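Local coordinates for protein (chymotrypsin/elastase isoinhibitor 1) (Ascaris suum, PDB 1EAI), which inhibits serine proteinases of the chymotrypsin and elastase type, defending the parasitic worm against proteinases of its host, at residues Val10-Gly16 against Cys33-Glu39; Gly6-Val10 against Lys53-Ala57. Numbering follows the deposited sequence.

Contact 1. Residues Val10-Gly16 against Cys33-Glu39; sequences VWTECTG and CRRPSCE
Two short strands, Val10-Thr12 and Ser37-Glu39, run antiparallel, their axes 4.5 Å apart at closest approach and strongly twisted, with 136° between their N-to-C directions. Val10 and Glu39 form a hydrogen-bonded pair (Val10 N to Glu39 O 2.8 Å, Glu39 N to Val10 O 2.9 Å), Trp11 and Cys38 a non-hydrogen-bonded pair with CA atoms 4.5 Å apart, and Thr12 and Ser37 a second hydrogen-bonded pair (Thr12 N to Ser37 O and Ser37 N to Thr12 O, both 2.9 Å). Beyond Thr12 the pairing is interrupted, and a water bridges the gap, donating to Glu13 O and Arg34 O, 2.7 Å from each. It resumes at Thr15, where Arg34 N to Thr15 O is 3.2 Å and Thr15 N to Arg34 O a weak 3.3 Å. Next to this bridge the Cys14-Cys33 disulfide (SG to SG 2.1 Å, chi3 -84°) ties the segments covalently. With so little regular structure, the TIL fold relies on such cross-links; this one secures the chain just after the reactive bond Leu31-Met32. Thr12 OG1 accepts from Cys14 N at 3.1 Å, an ST turn. Thr15, its CA-to-CB bond toward Cys33-Glu39 and chi1 m, donates from OG1 to Arg35 O at 2.8 Å. Val10, Thr12, Ser37 and Glu39 share one sheet face; Glu39, chi1 and chi2 t, accepts at OE2 from Gly16 N (3.2 Å). On the other, Trp11, chi1 t, finds an apolar partner in Pro36 (CZ2 to CB 3.9 Å), while Cys38 SG, disulfide-bonded to Cys5, meets the ring edge, 3.9 Å from CE3.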
loop_
_atom_site.group_PDB
_atom_site.type_symbol
_atom_site.label_atom_id
_atom_site.label_comp_id
_atom_site.label_asym_id
_atom_site.label_seq_id
_atom_site.Cartn_x
_atom_site.Cartn_y
_atom_site.Cartn_z
ATOM N N VAL C 10 7.922 17.723 -4.623
ATOM C CA VAL C 10 9.317 17.415 -4.843
ATOM C C VAL C 10 9.562 15.880 -4.738
ATOM O O VAL C 10 9.046 15.256 -3.809
ATOM C CB VAL C 10 10.168 18.217 -3.834
ATOM C CG1 VAL C 10 11.533 17.585 -3.714
ATOM C CG2 VAL C 10 10.307 19.752 -3.988
ATOM N N TRP C 11 10.241 15.247 -5.737
ATOM C CA TRP C 11 10.542 13.795 -5.771
ATOM C C TRP C 11 11.436 13.243 -4.649
ATOM O O TRP C 11 12.569 13.616 -4.498
ATOM C CB TRP C 11 10.952 13.312 -7.217
ATOM C CG TRP C 11 11.288 11.823 -7.319
ATOM C CD1 TRP C 11 12.477 11.169 -6.994
ATOM C CD2 TRP C 11 10.332 10.754 -7.500
ATOM N NE1 TRP C 11 12.288 9.759 -6.988
ATOM C CE2 TRP C 11 11.001 9.502 -7.355
ATOM C CE3 TRP C 11 8.998 10.776 -7.760
ATOM C CZ2 TRP C 11 10.392 8.284 -7.563
ATOM C CZ3 TRP C 11 8.364 9.543 -7.962
ATOM C CH2 TRP C 11 9.052 8.315 -7.898
ATOM N N THR C 12 10.972 12.324 -3.783
ATOM C CA THR C 12 11.901 11.750 -2.764
ATOM C C THR C 12 11.812 10.193 -2.771
ATOM O O THR C 12 10.725 9.564 -3.074
ATOM C CB THR C 12 11.658 12.284 -1.308
ATOM O OG1 THR C 12 12.542 11.761 -0.299
ATOM C CG2 THR C 12 10.273 11.945 -0.844
ATOM N N GLU C 13 12.930 9.596 -2.350
ATOM C CA GLU C 13 13.061 8.178 -2.158
ATOM C C GLU C 13 12.656 7.763 -0.768
ATOM O O GLU C 13 12.466 6.583 -0.544
ATOM C CB GLU C 13 14.523 7.769 -2.273
ATOM C CG GLU C 13 15.080 8.028 -3.677
ATOM C CD GLU C 13 14.498 7.120 -4.718
ATOM O OE1 GLU C 13 13.903 6.084 -4.435
ATOM O OE2 GLU C 13 14.705 7.581 -5.947
ATOM N N CYS C 14 12.730 8.695 0.209
ATOM C CA CYS C 14 12.288 8.520 1.602
ATOM C C CYS C 14 11.126 9.476 1.914
ATOM O O CYS C 14 11.341 10.642 2.297
ATOM C CB CYS C 14 13.400 8.663 2.654
ATOM S SG CYS C 14 12.823 8.466 4.373
ATOM N N THR C 15 9.908 9.023 1.690
ATOM C CA THR C 15 8.711 9.821 1.926
ATOM C C THR C 15 8.283 9.942 3.431
ATOM O O THR C 15 8.428 8.988 4.175
ATOM C CB THR C 15 7.711 9.049 1.014
ATOM O OG1 THR C 15 7.960 9.397 -0.357
ATOM C CG2 THR C 15 6.251 9.385 1.288
ATOM N N GLY C 16 7.616 11.042 3.932
ATOM C CA GLY C 16 7.144 11.162 5.326
ATOM C C GLY C 16 5.647 11.430 5.406
ATOM O O GLY C 16 4.944 10.741 4.742
ATOM N N CYS C 33 10.688 5.507 6.776
ATOM C CA CYS C 33 10.406 5.887 5.378
ATOM C C CYS C 33 9.284 5.117 4.714
ATOM O O CYS C 33 9.191 3.899 4.851
ATOM C CB CYS C 33 11.571 5.609 4.490
ATOM S SG CYS C 33 13.045 6.499 5.064
ATOM N N ARG C 34 8.461 5.841 3.947
ATOM C CA ARG C 34 7.403 5.379 3.074
ATOM C C ARG C 34 7.962 5.327 1.637
ATOM O O ARG C 34 9.103 5.799 1.332
ATOM C CB ARG C 34 6.194 6.265 3.221
ATOM C CG ARG C 34 5.562 6.109 4.587
ATOM C CD ARG C 34 4.903 7.393 5.151
ATOM N NE ARG C 34 4.542 7.306 6.593
ATOM C CZ ARG C 34 5.308 7.692 7.678
ATOM N NH1 ARG C 34 6.550 8.284 7.604
ATOM N NH2 ARG C 34 4.772 7.440 8.895
ATOM N N ARG C 35 7.169 4.739 0.748
ATOM C CA ARG C 35 7.525 4.542 -0.668
ATOM C C ARG C 35 7.794 5.843 -1.374
ATOM O O ARG C 35 7.128 6.817 -1.123
ATOM C CB ARG C 35 6.342 3.946 -1.401
ATOM C CG ARG C 35 5.711 2.744 -0.724
ATOM C CD ARG C 35 6.626 1.490 -0.718
ATOM N NE ARG C 35 5.954 0.186 -0.413
ATOM C CZ ARG C 35 5.731 -0.889 -1.231
ATOM N NH1 ARG C 35 6.107 -0.955 -2.525
ATOM N NH2 ARG C 35 5.084 -1.962 -0.731
ATOM N N PRO C 36 8.670 5.820 -2.356
ATOM C CA PRO C 36 9.076 6.996 -3.129
ATOM C C PRO C 36 7.957 7.664 -3.811
ATOM O O PRO C 36 7.056 6.928 -4.180
ATOM C CB PRO C 36 10.113 6.540 -4.119
ATOM C CG PRO C 36 10.697 5.303 -3.440
ATOM C CD PRO C 36 9.589 4.689 -2.575
ATOM N N SER C 37 7.988 9.026 -3.902
ATOM C CA SER C 37 6.878 9.739 -4.434
ATOM C C SER C 37 7.132 11.245 -4.735
ATOM O O SER C 37 8.241 11.757 -4.535
ATOM C CB SER C 37 5.742 9.480 -3.462
ATOM O OG SER C 37 5.738 10.368 -2.370
ATOM N N CYS C 38 6.139 11.927 -5.334
ATOM C CA CYS C 38 6.108 13.346 -5.649
ATOM C C CYS C 38 5.455 13.911 -4.432
ATOM O O CYS C 38 4.249 13.641 -4.216
ATOM C CB CYS C 38 5.258 13.580 -6.914
ATOM S SG CYS C 38 6.227 13.474 -8.439
ATOM N N GLU C 39 6.279 14.358 -3.474
ATOM C CA GLU C 39 5.773 14.822 -2.155
ATOM C C GLU C 39 5.438 16.361 -1.953
ATOM O O GLU C 39 6.134 17.241 -2.521
ATOM C CB GLU C 39 6.834 14.300 -1.147
ATOM C CG GLU C 39 6.613 14.602 0.348
ATOM C CD GLU C 39 7.894 14.596 1.185
ATOM O OE1 GLU C 39 8.957 15.200 0.919
ATOM O OE2 GLU C 39 7.805 13.774 2.183
HETATM O O HOH W 1 11.438 4.531 0.837
HETATM O O HOH W 2 10.965 13.505 3.306
#

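Contact 2. Residues Gly6-Val10 against Lys53-Ala57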
loop_
_atom_site.group_PDB
_atom_site.type_symbol
_atom_site.label_atom_id
_atom_site.label_comp_id
_atom_site.label_asym_id
_atom_site.label_seq_id
_atom_site.Cartn_x
_atom_site.Cartn_y
_atom_site.Cartn_z
ATOM N N GLY C 6 3.802 17.533 -10.144
ATOM C CA GLY C 6 3.099 18.799 -10.502
ATOM C C GLY C 6 3.633 19.969 -9.619
ATOM O O GLY C 6 4.591 19.787 -8.843
ATOM N N PRO C 7 2.984 21.138 -9.622
ATOM C CA PRO C 7 3.391 22.283 -8.804
ATOM C C PRO C 7 3.511 22.090 -7.314
ATOM O O PRO C 7 2.654 21.496 -6.713
ATOM C CB PRO C 7 2.323 23.363 -9.024
ATOM C CG PRO C 7 1.404 22.967 -10.143
ATOM C CD PRO C 7 1.757 21.537 -10.462
ATOM N N ASN C 8 4.686 22.566 -6.807
ATOM C CA ASN C 8 5.161 22.585 -5.449
ATOM C C ASN C 8 5.509 21.212 -4.841
ATOM O O ASN C 8 5.672 21.000 -3.598
ATOM C CB ASN C 8 4.254 23.422 -4.557
ATOM C CG ASN C 8 3.790 24.794 -5.014
ATOM O OD1 ASN C 8 4.600 25.673 -5.236
ATOM N ND2 ASN C 8 2.483 25.009 -5.122
ATOM N N GLU C 9 5.552 20.213 -5.692
ATOM C CA GLU C 9 5.857 18.844 -5.344
ATOM C C GLU C 9 7.364 18.501 -5.550
ATOM O O GLU C 9 8.026 18.864 -6.584
ATOM C CB GLU C 9 5.027 17.943 -6.274
ATOM C CG GLU C 9 3.535 17.850 -5.895
ATOM C CD GLU C 9 2.873 16.719 -6.640
ATOM O OE1 GLU C 9 3.223 16.194 -7.744
ATOM O OE2 GLU C 9 1.761 16.443 -6.037
ATOM N N VAL C 10 7.922 17.723 -4.623
ATOM C CA VAL C 10 9.317 17.415 -4.843
ATOM C C VAL C 10 9.562 15.880 -4.738
ATOM O O VAL C 10 9.046 15.256 -3.809
ATOM C CB VAL C 10 10.168 18.217 -3.834
ATOM C CG1 VAL C 10 11.533 17.585 -3.714
ATOM C CG2 VAL C 10 10.307 19.752 -3.988
ATOM N N LYS C 53 -4.521 19.184 -4.780
ATOM C CA LYS C 53 -3.273 19.830 -5.153
ATOM C C LYS C 53 -2.477 20.340 -3.969
ATOM O O LYS C 53 -2.897 20.330 -2.782
ATOM C CB LYS C 53 -3.743 20.987 -5.874
ATOM C CG LYS C 53 -5.181 20.575 -6.011
ATOM C CD LYS C 53 -5.650 20.960 -7.372
ATOM C CE LYS C 53 -5.431 22.412 -7.719
ATOM N NZ LYS C 53 -6.336 22.764 -8.845
ATOM N N CYS C 54 -1.319 20.834 -4.308
ATOM C CA CYS C 54 -0.316 21.332 -3.356
ATOM C C CYS C 54 -0.213 22.867 -3.403
ATOM O O CYS C 54 0.168 23.447 -4.428
ATOM C CB CYS C 54 1.092 20.640 -3.591
ATOM S SG CYS C 54 2.394 20.749 -2.300
ATOM N N ILE C 55 -0.395 23.515 -2.225
ATOM C CA ILE C 55 -0.317 24.970 -2.130
ATOM C C ILE C 55 0.323 25.408 -0.830
ATOM O O ILE C 55 0.269 24.689 0.161
ATOM C CB ILE C 55 -1.763 25.515 -2.036
ATOM C CG1 ILE C 55 -2.424 24.896 -0.770
ATOM C CG2 ILE C 55 -2.657 25.188 -3.254
ATOM C CD1 ILE C 55 -3.652 25.760 -0.439
ATOM N N PRO C 56 0.801 26.658 -0.801
ATOM C CA PRO C 56 1.373 27.216 0.425
ATOM C C PRO C 56 0.337 27.347 1.508
ATOM O O PRO C 56 -0.809 27.691 1.211
ATOM C CB PRO C 56 1.858 28.603 0.090
ATOM C CG PRO C 56 1.909 28.679 -1.426
ATOM C CD PRO C 56 0.947 27.613 -1.946
ATOM N N ALA C 57 0.753 27.069 2.756
ATOM C CA ALA C 57 -0.157 27.151 3.885
ATOM C C ALA C 57 -0.919 28.506 4.035
ATOM O O ALA C 57 -2.071 28.565 4.528
ATOM C CB ALA C 57 0.573 26.781 5.176
HETATM O O HOH W 3 -0.523 20.319 -7.342
#
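Lys53 leads into the strand with its CA-to-CB bond sideways and its charged end leading away from Gly6-Val10, as suits an exposed lysine. Cys54 is where the segments really meet. Its CA-to-CB bond points toward the loop, and its CB lies 3.6 Å from Pro7 O, while its SG is 4.0 Å from Asn8 CB; Glu9 CG packs more loosely, 4.4 Å from Cys54 CB. The small, buried cysteine fits against the turn and spends its sulfur on a disulfide to Cys40. Its backbone is served as well: Cys54 N donates to a water 3.2 Å away, which in turn makes a weak 3.4 Å bond to Pro7 O, and Cys54 O accepts from Asn8 ND2 at 2.9 Å. This last bond is the direct polar link between the segments, and its donor sits at the third position of a type II turn, Gly6-Glu9. Pro7 suits the second position with phi near -60°, and Asn8 the third, where a positive phi of 69° is tolerated by asparagine better than by most residues; a weak bond from Glu9 N to Gly6 O, 3.3 Å long, closes it. Glu9 OE1 also accepts from Gly6 N at 2.8 Å, a second link between the ends of the turn. The CA-to-CB bond of Ile55 points away from the loop, and Pro56 merely brushes the amide, its CD 4.4 Å from Asn8 ND2. Strand 54-56 pairs antiparallel with strand 46-48, whose Met46 touches both Asn8 and Cys54 and whose Arg48 forms a salt bridge with Glu9 OE2, so the turn leading into strand 10-12 packs against this small hairpin.

In the fold
Contacts 1 and 2 lie with their centres 14 Å apart and share Val10, where the turn of contact 2 passes into strand 10-12 of contact 1. In sequence the order is 6-10, 10-16, 33-39, 53-57, so contact 1 is nested inside the loop closed by contact 2. Contact 1 holds both strands of one antiparallel sheet, 10-12 and 37-39; contact 2 holds one strand, 54-56, of the other, paired with 46-48. The two regions touch where Glu9 OE1 packs 3.4 Å from Cys38 CB. Disulfides Cys5-Cys38, Cys14-Cys33 and Cys40-Cys54 knit together this small domain, which has little regular structure. Contact 1 lies nearer the reactive bond presented to elastase; contact 2 joins the N-terminal turn to the C-terminal hairpin.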